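Local structure of DYNE8 (Micromonospora chersina, 4AMM) at residues P149-I152 with A153-A157; A188-A191 with D192-L195; A29-R32 with P33-T36. The protein forms the acyltransferase domain of an iterative polyketide synthase of enediyne biosynthesis, and probably selects and transfers the acyl units used for chain extension. All coordinates share one frame; numbering follows the deposited sequence.

Contact 1. Residues P149-I152 with A153-A157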
loop_
_atom_site.group_PDB
_atom_site.type_symbol
_atom_site.label_atom_id
_atom_site.label_comp_id
_atom_site.label_asym_id
_atom_site.label_seq_id
_atom_site.Cartn_x
_atom_site.Cartn_y
_atom_site.Cartn_z
ATOM N N PRO A 149 -12.235 8.801 -6.851
ATOM C CA PRO A 149 -11.324 9.781 -7.516
ATOM C C PRO A 149 -10.394 10.422 -6.513
ATOM O O PRO A 149 -9.247 10.753 -6.895
ATOM C CB PRO A 149 -12.256 10.747 -8.215
ATOM C CG PRO A 149 -13.635 10.568 -7.475
ATOM C CD PRO A 149 -13.666 9.136 -7.060
ATOM N N ALA A 150 -10.816 10.656 -5.274
ATOM C CA ALA A 150 -9.910 11.212 -4.260
ATOM C C ALA A 150 -8.736 10.321 -4.018
ATOM O O ALA A 150 -7.568 10.832 -4.012
ATOM C CB ALA A 150 -10.625 11.484 -2.992
ATOM N N ILE A 151 -8.957 9.023 -3.835
ATOM C CA ILE A 151 -7.838 8.103 -3.579
ATOM C C ILE A 151 -6.942 8.066 -4.809
ATOM O O ILE A 151 -5.678 8.054 -4.660
ATOM C CB ILE A 151 -8.414 6.746 -3.339
ATOM C CG1 ILE A 151 -9.096 6.799 -1.935
ATOM C CG2 ILE A 151 -7.343 5.641 -3.349
ATOM C CD1 ILE A 151 -10.066 5.569 -1.684
ATOM N N ILE A 152 -7.464 7.996 -6.029
ATOM C CA ILE A 152 -6.646 7.902 -7.249
ATOM C C ILE A 152 -5.891 9.218 -7.415
ATOM O O ILE A 152 -4.690 9.140 -7.767
ATOM C CB ILE A 152 -7.540 7.528 -8.440
ATOM C CG1 ILE A 152 -7.991 6.101 -8.321
ATOM C CG2 ILE A 152 -6.811 7.846 -9.730
ATOM C CD1 ILE A 152 -6.791 5.075 -8.470
ATOM N N ALA A 153 -6.459 10.361 -7.088
ATOM C CA ALA A 153 -5.668 11.622 -7.201
ATOM C C ALA A 153 -4.469 11.549 -6.261
ATOM O O ALA A 153 -3.333 11.948 -6.673
ATOM C CB ALA A 153 -6.559 12.815 -6.889
ATOM N N ASP A 154 -4.610 11.056 -5.051
ATOM C CA ASP A 154 -3.457 10.951 -4.117
ATOM C C ASP A 154 -2.477 9.934 -4.661
ATOM O O ASP A 154 -1.256 10.123 -4.557
ATOM C CB ASP A 154 -3.865 10.620 -2.678
ATOM C CG ASP A 154 -4.527 11.795 -1.973
ATOM O OD1 ASP A 154 -4.207 12.977 -2.264
ATOM O OD2 ASP A 154 -5.358 11.508 -1.074
ATOM N N SER A 155 -2.928 8.790 -5.172
ATOM C CA SER A 155 -1.993 7.793 -5.792
ATOM C C SER A 155 -1.223 8.415 -6.930
ATOM O O SER A 155 -0.007 8.098 -7.129
ATOM C CB SER A 155 -2.722 6.521 -6.185
ATOM O OG SER A 155 -3.231 5.946 -4.968
ATOM N N LEU A 156 -1.892 9.196 -7.762
ATOM C CA LEU A 156 -1.181 9.790 -8.929
ATOM C C LEU A 156 -0.162 10.801 -8.411
ATOM O O LEU A 156 0.911 10.929 -9.011
ATOM C CB LEU A 156 -2.212 10.516 -9.835
ATOM C CG LEU A 156 -3.093 9.530 -10.545
ATOM C CD1 LEU A 156 -4.280 10.305 -11.206
ATOM C CD2 LEU A 156 -2.378 8.692 -11.654
ATOM N N ALA A 157 -0.429 11.502 -7.321
ATOM C CA ALA A 157 0.582 12.391 -6.685
ATOM C C ALA A 157 1.713 11.547 -6.174
ATOM O O ALA A 157 2.908 11.929 -6.355
ATOM C CB ALA A 157 -0.038 13.174 -5.563
#

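Contact 2. Residues A188-A191 with D192-L195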
loop_
_atom_site.group_PDB
_atom_site.type_symbol
_atom_site.label_atom_id
_atom_site.label_comp_id
_atom_site.label_asym_id
_atom_site.label_seq_id
_atom_site.Cartn_x
_atom_site.Cartn_y
_atom_site.Cartn_z
ATOM N N ALA A 188 -0.140 2.244 -19.003
ATOM C CA ALA A 188 -1.294 1.826 -19.809
ATOM C C ALA A 188 -2.302 2.964 -20.099
ATOM O O ALA A 188 -3.090 2.918 -21.077
ATOM C CB ALA A 188 -1.973 0.626 -19.127
ATOM N N LEU A 189 -2.343 3.962 -19.208
ATOM C CA LEU A 189 -3.226 5.078 -19.290
ATOM C C LEU A 189 -2.617 6.297 -18.597
ATOM O O LEU A 189 -2.030 6.176 -17.509
ATOM C CB LEU A 189 -4.540 4.696 -18.571
ATOM C CG LEU A 189 -5.728 5.534 -18.966
ATOM C CD1 LEU A 189 -6.078 5.389 -20.474
ATOM C CD2 LEU A 189 -6.943 5.129 -18.150
ATOM N N ASP A 190 -2.791 7.487 -19.159
ATOM C CA ASP A 190 -2.244 8.646 -18.557
ATOM C C ASP A 190 -2.975 9.096 -17.304
ATOM O O ASP A 190 -4.138 8.615 -17.003
ATOM C CB ASP A 190 -2.012 9.812 -19.574
ATOM C CG ASP A 190 -3.298 10.588 -19.923
ATOM O OD1 ASP A 190 -4.376 10.379 -19.306
ATOM O OD2 ASP A 190 -3.218 11.485 -20.825
ATOM N N ALA A 191 -2.379 9.990 -16.540
ATOM C CA ALA A 191 -2.980 10.405 -15.280
ATOM C C ALA A 191 -4.354 11.031 -15.461
ATOM O O ALA A 191 -5.237 10.798 -14.632
ATOM C CB ALA A 191 -2.038 11.381 -14.502
ATOM N N ASP A 192 -4.568 11.888 -16.470
ATOM C CA ASP A 192 -5.886 12.554 -16.563
ATOM C C ASP A 192 -6.971 11.539 -16.889
ATOM O O ASP A 192 -8.053 11.615 -16.295
ATOM C CB ASP A 192 -5.877 13.618 -17.665
ATOM C CG ASP A 192 -5.068 14.855 -17.301
ATOM O OD1 ASP A 192 -4.757 15.162 -16.104
ATOM O OD2 ASP A 192 -4.727 15.567 -18.289
ATOM N N ASP A 193 -6.685 10.601 -17.796
ATOM C CA ASP A 193 -7.665 9.553 -18.164
ATOM C C ASP A 193 -7.924 8.648 -16.954
ATOM O O ASP A 193 -9.072 8.225 -16.741
ATOM C CB ASP A 193 -7.226 8.771 -19.385
ATOM C CG ASP A 193 -7.264 9.612 -20.656
ATOM O OD1 ASP A 193 -7.902 10.686 -20.688
ATOM O OD2 ASP A 193 -6.699 9.053 -21.618
ATOM N N THR A 194 -6.893 8.351 -16.167
ATOM C CA THR A 194 -7.059 7.485 -14.993
ATOM C C THR A 194 -7.956 8.129 -13.961
ATOM O O THR A 194 -8.818 7.442 -13.406
ATOM C CB THR A 194 -5.687 7.171 -14.448
ATOM O OG1 THR A 194 -4.920 6.483 -15.448
ATOM C CG2 THR A 194 -5.784 6.216 -13.244
ATOM N N LEU A 195 -7.761 9.404 -13.669
ATOM C CA LEU A 195 -8.642 10.096 -12.740
ATOM C C LEU A 195 -10.039 10.179 -13.303
ATOM O O LEU A 195 -10.986 9.958 -12.509
ATOM C CB LEU A 195 -8.033 11.484 -12.438
ATOM C CG LEU A 195 -8.860 12.282 -11.493
ATOM C CD1 LEU A 195 -8.933 11.666 -10.080
ATOM C CD2 LEU A 195 -8.370 13.740 -11.379
HETATM O O HOH W 1 -4.201 7.990 -21.593
HETATM O O HOH W 2 -5.493 12.437 -21.961
#

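Contact 3. Residues A29-R32 with P33-T36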
loop_
_atom_site.group_PDB
_atom_site.type_symbol
_atom_site.label_atom_id
_atom_site.label_comp_id
_atom_site.label_asym_id
_atom_site.label_seq_id
_atom_site.Cartn_x
_atom_site.Cartn_y
_atom_site.Cartn_z
ATOM N N ALA A 29 22.154 16.157 20.982
ATOM C CA ALA A 29 21.857 17.545 21.400
ATOM C C ALA A 29 21.421 18.559 20.311
ATOM O O ALA A 29 20.921 19.656 20.648
ATOM C CB ALA A 29 23.049 18.137 22.259
ATOM N N LEU A 30 21.590 18.243 19.022
ATOM C CA LEU A 30 21.161 19.204 18.011
ATOM C C LEU A 30 19.726 19.666 18.236
ATOM O O LEU A 30 18.866 18.862 18.576
ATOM C CB LEU A 30 21.242 18.591 16.595
ATOM C CG LEU A 30 22.495 18.895 15.781
ATOM C CD1 LEU A 30 23.766 19.089 16.603
ATOM C CD2 LEU A 30 22.676 17.917 14.623
ATOM N N SER A 31 19.459 20.959 18.028
ATOM C CA SER A 31 18.100 21.460 17.921
ATOM C C SER A 31 17.495 20.943 16.668
ATOM O O SER A 31 18.234 20.405 15.805
ATOM C CB SER A 31 18.089 23.007 17.867
ATOM O OG SER A 31 18.765 23.478 16.694
ATOM N N ARG A 32 16.194 21.133 16.533
ATOM C CA ARG A 32 15.457 20.716 15.383
ATOM C C ARG A 32 15.965 21.456 14.138
ATOM O O ARG A 32 16.223 20.785 13.147
ATOM C CB ARG A 32 13.953 20.871 15.593
ATOM C CG ARG A 32 13.124 20.419 14.404
ATOM C CD ARG A 32 12.978 18.839 14.305
ATOM N NE ARG A 32 12.195 18.466 13.107
ATOM C CZ ARG A 32 12.662 18.484 11.860
ATOM N NH1 ARG A 32 13.928 18.829 11.621
ATOM N NH2 ARG A 32 11.871 18.161 10.844
ATOM N N PRO A 33 16.124 22.800 14.170
ATOM C CA PRO A 33 16.707 23.457 12.979
ATOM C C PRO A 33 18.108 22.955 12.632
ATOM O O PRO A 33 18.436 22.817 11.415
ATOM C CB PRO A 33 16.726 24.944 13.358
ATOM C CG PRO A 33 15.639 25.070 14.399
ATOM C CD PRO A 33 15.667 23.815 15.155
ATOM N N GLU A 34 18.926 22.636 13.622
ATOM C CA GLU A 34 20.271 22.068 13.369
ATOM C C GLU A 34 20.173 20.667 12.752
ATOM O O GLU A 34 20.969 20.309 11.855
ATOM C CB GLU A 34 21.090 22.014 14.681
ATOM C CG GLU A 34 21.747 23.296 15.013
ATOM C CD GLU A 34 22.095 23.368 16.489
ATOM O OE1 GLU A 34 21.331 22.785 17.287
ATOM O OE2 GLU A 34 23.126 24.017 16.825
ATOM N N LEU A 35 19.221 19.859 13.191
ATOM C CA LEU A 35 19.019 18.516 12.652
ATOM C C LEU A 35 18.584 18.662 11.200
ATOM O O LEU A 35 19.051 17.874 10.365
ATOM C CB LEU A 35 17.965 17.750 13.476
ATOM C CG LEU A 35 17.379 16.479 12.882
ATOM C CD1 LEU A 35 18.465 15.498 12.876
ATOM C CD2 LEU A 35 16.124 15.964 13.628
ATOM N N THR A 36 17.683 19.570 10.882
ATOM C CA THR A 36 17.322 19.772 9.446
ATOM C C THR A 36 18.520 20.146 8.626
ATOM O O THR A 36 18.675 19.616 7.513
ATOM C CB THR A 36 16.203 20.814 9.345
ATOM O OG1 THR A 36 15.061 20.277 9.971
ATOM C CG2 THR A 36 15.866 21.112 7.932
#

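Contact 1. Residues P149-I152 with A153-A157
Pro149 and Ala153 start a ladder of four successive bonds that runs from residues 149-152 into 153-157, one unbroken piece of α-helix within 144-165. Each amide reaches back four residues: Ala153 N meets Pro149 O at 2.8 Å, Asp154 N meets Ala150 O at 3.1 Å, and Ser155 N and Leu156 N bind Ile151 O and Ile152 O. The general rule that proline can open a helical turn without stopping it is illustrated here, since Pro149 has no N-H to give the preceding turn and the helix kinks there, yet its own carbonyl takes up the pattern at once. Ile152 and Leu156, joined by the last of these bonds, also carry the apolar contact. With CG1 of Ile152 beside the backbone N (chi1 -71°), CG2 lies anti to that N and meets Leu156 CD1 at 3.8 Å. Leu156 CG also lies 3.2 Å from Ile152 O, the oxygen that accepts the Leu156 amide. Ser155 turns its hydroxyl back along the helix, beside its own backbone N (chi1 -63°). This brings OG to 3.2 Å from Ile151 O, but OG is hydrogen-bonded to Val348 O, and because it has one proton, a bond to Ile151 O is not settled. Asp154 sits on the outer flank, its side chain touching Pro350. Beneath the inner flank, Ile152 packs on Ala181 of helix 178-185 and Ala198 of helix 191-206, while also touching Leu177 of the GxSxG turn that follows strand 171-174. That turn resembles a nucleophile elbow, as in other acyltransferases, and helix 144-165 lies against the helix leading out of it.

Contact 2. Residues A188-A191 with D192-L195
Thr194 closes the tight half of this helix start by gripping Asp190 O twice. Its amide N is 2.9 Å from Asp190 O, and its hydroxyl OG1 donates to the same Asp190 O at 2.8 Å from above the carbonyl plane. The hydroxyl can do so because OG1 lies beside its own backbone N, chi1 -61°, folded back against the turn. Leu189 completes this compact side: its CG rests 3.6 Å from Asp193 CB, the two side chains meeting at about a right angle, and its CD2 covers Thr194 OG1. Leu296 and Trp298 pack on the same leucine, and Ser184 OG is hydrogen-bonded to Leu189 O. The architecture is a classic N-cap. Asp190, immediately before helix 191-206, swings its carboxylate between its backbone N and carbonyl carbon (chi1 79°), which puts OD1 2.8 Å from Asp193 N, where the bond is nearly straight at 167°. A full capping box would also have Asp193 accept directly from Asp190 N; here a water takes that role, accepting from Asp190 N and donating to Asp193 OD2. A second water donates to both Asp190 OD2 and Asp193 OD1, so on the solvent side the two carboxylates are linked through water, although the Asp193 side chain also touches Pro297. The two carboxylates come close as well, Asp190 OD1 being 3.5 Å from Asp193 OD2; any repulsion may be partly offset by the waters and the amides of the helix start.

Contact 3. Residues A29-R32 with P33-T36
Glu34 OE1 is gripped twice by a single residue: Ser31 N and Ser31 OG each lie 2.7 Å from it. The amide comes nearly along the carboxylate C-O axis, whereas the hydroxyl donates from above the carboxylate plane, so the two bonds use different directions around one oxygen. Ser31 OG in turn accepts from Glu34 N, at a longer 3.2 Å. The bonds from Glu34 N to Ser31 OG and from Ser31 N to Glu34 OE1 make the capping box, the textbook way for side chains to serve amides at the start of a helix; the hydroxyl bond to OE1 is an addition to it. Ser31 is its N-cap, with OG held between its backbone N and carbonyl carbon (chi1 63°), which turns it over the first turn. The glutamate bends back at its first torsion (chi1 -83°) and then runs extended, bringing OE1 to both the amide and the hydroxyl of Ser31. Pro33 fits this first turn, where its missing N-H costs no helical bond, and its CD lies 3.5 Å from Ser31 OG. Behind the box, Leu30 crosses the aliphatic base of the glutamate, its CG 3.6 Å from Glu34 CB. The regular helix pattern is then taken up by Leu35 N, bonded to Ser31 O, and Thr36 N, bonded to Arg32 O. Arg32 bends at chi2 to bring the edge of its guanidinium beside Thr36 OG1, but the 2.5 Å from NH1 to that oxygen is suspiciously short and the bond doubtful. Firmer partners are Pro1 O for Arg32 NH2 and Glu4 OE1 for Thr36 OG1. Through them the beginning of helix 32-45, just after helix 13-27, is tied to the chain's first residue and to strand 4-10, at one edge of the antiparallel sheet.

Along the chain the order is contact 3, contact 1, contact 2. Contacts 1 and 2 are neighbours, their centres about 11 Å apart: helix 144-165 lies against the start of helix 191-206, where Leu195 CD1 comes within 3.3 Å of Pro149 O and Ile152 CG2 meets Thr194 CG2. Both belong to the acyltransferase family region, around the helix that follows the GxSxG turn. Contact 3 stands far off, its centre about 34 Å from contact 1 and 42 Å from contact 2, beside the antiparallel sheet. Its place beside that sheet is consistent with the linker between ketosynthase and acyltransferase in related synthases; contacts 1 and 2 lie together, contact 3 apart.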